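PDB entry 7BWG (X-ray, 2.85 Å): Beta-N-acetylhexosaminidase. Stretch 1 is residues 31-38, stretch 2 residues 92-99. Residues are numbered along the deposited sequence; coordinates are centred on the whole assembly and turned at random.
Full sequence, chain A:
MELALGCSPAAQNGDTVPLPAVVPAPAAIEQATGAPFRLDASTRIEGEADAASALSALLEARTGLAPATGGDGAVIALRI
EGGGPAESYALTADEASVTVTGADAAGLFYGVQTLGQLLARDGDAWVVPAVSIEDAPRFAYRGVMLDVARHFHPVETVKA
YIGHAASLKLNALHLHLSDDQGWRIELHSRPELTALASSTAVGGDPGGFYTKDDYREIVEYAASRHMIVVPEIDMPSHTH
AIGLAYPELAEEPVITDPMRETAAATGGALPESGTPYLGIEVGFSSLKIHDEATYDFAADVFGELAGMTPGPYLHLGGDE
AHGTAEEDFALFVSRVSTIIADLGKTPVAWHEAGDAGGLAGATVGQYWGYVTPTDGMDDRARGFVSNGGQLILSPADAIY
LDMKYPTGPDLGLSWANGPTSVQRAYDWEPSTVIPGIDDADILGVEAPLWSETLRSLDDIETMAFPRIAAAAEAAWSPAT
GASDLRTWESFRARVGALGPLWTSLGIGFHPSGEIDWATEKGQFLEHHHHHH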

# COMPACT_ATOMS: atom_id res chain seq x y z
N GLN A 31 22.62 31.62 25.09
CA GLN A 31 23.16 32.74 24.33
C GLN A 31 24.67 32.61 24.18
O GLN A 31 25.33 31.85 24.89
CB GLN A 31 22.81 34.06 25.01
N ALA A 32 25.21 33.35 23.22
CA ALA A 32 26.63 33.31 22.90
C ALA A 32 27.33 34.56 23.40
O ALA A 32 26.70 35.55 23.79
CB ALA A 32 26.85 33.14 21.39
N THR A 33 28.66 34.51 23.38
CA THR A 33 29.46 35.58 23.98
C THR A 33 29.60 36.79 23.07
O THR A 33 29.78 37.91 23.57
CB THR A 33 30.85 35.05 24.34
N GLY A 34 29.49 36.62 21.76
CA GLY A 34 29.88 37.63 20.80
C GLY A 34 28.72 38.36 20.16
O GLY A 34 27.60 38.41 20.69
N ALA A 35 29.00 38.96 19.00
CA ALA A 35 28.05 39.78 18.27
C ALA A 35 27.21 38.93 17.32
O ALA A 35 27.61 37.82 16.96
CB ALA A 35 28.79 40.87 17.50
N PRO A 36 26.03 39.42 16.90
CA PRO A 36 25.14 38.58 16.09
C PRO A 36 25.60 38.38 14.65
O PRO A 36 26.71 38.79 14.29
CB PRO A 36 23.80 39.34 16.14
CG PRO A 36 23.96 40.39 17.21
CD PRO A 36 25.41 40.71 17.23
N PHE A 37 24.75 37.78 13.83
CA PHE A 37 25.08 37.41 12.45
C PHE A 37 24.32 38.33 11.50
O PHE A 37 23.09 38.27 11.41
CB PHE A 37 24.73 35.95 12.19
CG PHE A 37 25.09 35.47 10.81
CD1 PHE A 37 26.36 34.98 10.55
CD2 PHE A 37 24.16 35.50 9.78
CE1 PHE A 37 26.70 34.53 9.28
CE2 PHE A 37 24.50 35.05 8.52
CZ PHE A 37 25.76 34.57 8.27
N ARG A 38 25.06 39.16 10.77
CA ARG A 38 24.46 40.03 9.77
C ARG A 38 24.20 39.24 8.49
O ARG A 38 25.09 38.53 8.01
CB ARG A 38 25.36 41.23 9.48
CG ARG A 38 25.05 42.46 10.32
CD ARG A 38 25.38 42.24 11.79
NE ARG A 38 25.06 43.40 12.61
N THR A 92 24.15 26.58 15.90
CA THR A 92 25.12 27.52 16.45
C THR A 92 25.20 28.73 15.53
O THR A 92 25.33 28.58 14.31
CB THR A 92 26.51 26.89 16.60
OG1 THR A 92 26.96 26.41 15.32
CG2 THR A 92 26.48 25.73 17.59
N ALA A 93 25.12 29.92 16.12
CA ALA A 93 25.16 31.17 15.37
C ALA A 93 26.18 32.10 16.01
O ALA A 93 26.07 32.42 17.20
CB ALA A 93 23.78 31.83 15.33
N ASP A 94 27.17 32.52 15.23
CA ASP A 94 28.15 33.50 15.68
C ASP A 94 28.23 34.59 14.60
O ASP A 94 27.32 34.77 13.79
CB ASP A 94 29.50 32.83 15.97
CG ASP A 94 30.06 32.10 14.76
OD1 ASP A 94 30.35 32.75 13.74
OD2 ASP A 94 30.22 30.86 14.84
N GLU A 95 29.34 35.32 14.59
CA GLU A 95 29.55 36.35 13.57
C GLU A 95 30.15 35.79 12.29
O GLU A 95 29.85 36.30 11.21
CB GLU A 95 30.45 37.46 14.12
CG GLU A 95 29.82 38.84 14.05
CD GLU A 95 30.72 39.93 14.61
OE1 GLU A 95 30.81 41.00 13.98
OE2 GLU A 95 31.34 39.71 15.67
N ALA A 96 30.99 34.76 12.39
CA ALA A 96 31.62 34.20 11.20
C ALA A 96 30.62 33.43 10.36
O ALA A 96 30.48 33.69 9.16
CB ALA A 96 32.80 33.31 11.60
N SER A 97 29.92 32.47 10.96
CA SER A 97 29.00 31.63 10.20
C SER A 97 27.97 31.02 11.14
O SER A 97 28.18 30.94 12.35
CB SER A 97 29.75 30.53 9.44
N VAL A 98 26.86 30.60 10.55
CA VAL A 98 25.81 29.86 11.25
C VAL A 98 25.86 28.41 10.78
O VAL A 98 26.07 28.14 9.59
CB VAL A 98 24.42 30.47 10.99
CG1 VAL A 98 23.36 29.79 11.84
CG2 VAL A 98 24.44 31.97 11.25
N THR A 99 25.67 27.48 11.71
CA THR A 99 25.77 26.06 11.40
C THR A 99 24.60 25.33 12.05
O THR A 99 24.51 25.27 13.28
CB THR A 99 27.11 25.48 11.87
OG1 THR A 99 28.16 26.41 11.57
CG2 THR A 99 27.39 24.16 11.18

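A hairpin turn can be packed against a neighbouring segment with little or no help from hydrogen bonds, as these two stretches of a beta-N-acetylhexosaminidase suggest. Stretch 2 is a hairpin. Its strands pair through Thr 92 N to Thr 99 O (3.0 Å) and Thr 99 N to Thr 92 O (2.8 Å), and between them the chain reverses through Asp 94 to Ser 97. Stretch 1 is mostly loop, becoming strand at Phe 37, whose CA lies 4.7 Å from the CA of Glu 95. No hydrogen bond among the modelled atoms links the two, and the 338 Å² buried between them, both sides summed, comes from packing.

The turn is organised from within. Asp 94, with chi1 in the p well, carries its carboxylate back to the main chain, where OD1 accepts a hydrogen bond from Ser 97 N at 2.8 Å and a weak one from Ala 96 N at 2.5 Å. A short acidic side chain suits this place because its carboxylate reaches the amides of the turn just ahead of it.

Against this turn lies Phe 37, the residue of stretch 1 most covered by stretch 2. Its t rotamer sets one face of the ring against the CG2 methyl of Val 98: this atom stands 3.6 Å from the centroid of the Phe 37 ring and 14° off the normal, a CH-pi contact. Val 98 directs its CA-to-CB bond toward stretch 1, and both residues are buried, as befits an apolar pair. Carbonyl oxygens of Asp 94 and Ala 96 lie at the ring edge, the latter 3.9 Å from Phe 37 CE1.

The periphery is more exposed. Glu 95 lays its aliphatic portion along the loop, CG 3.1 Å from Pro 36 O, and extends OE2 to within 3.3 Å of Ala 35 CB.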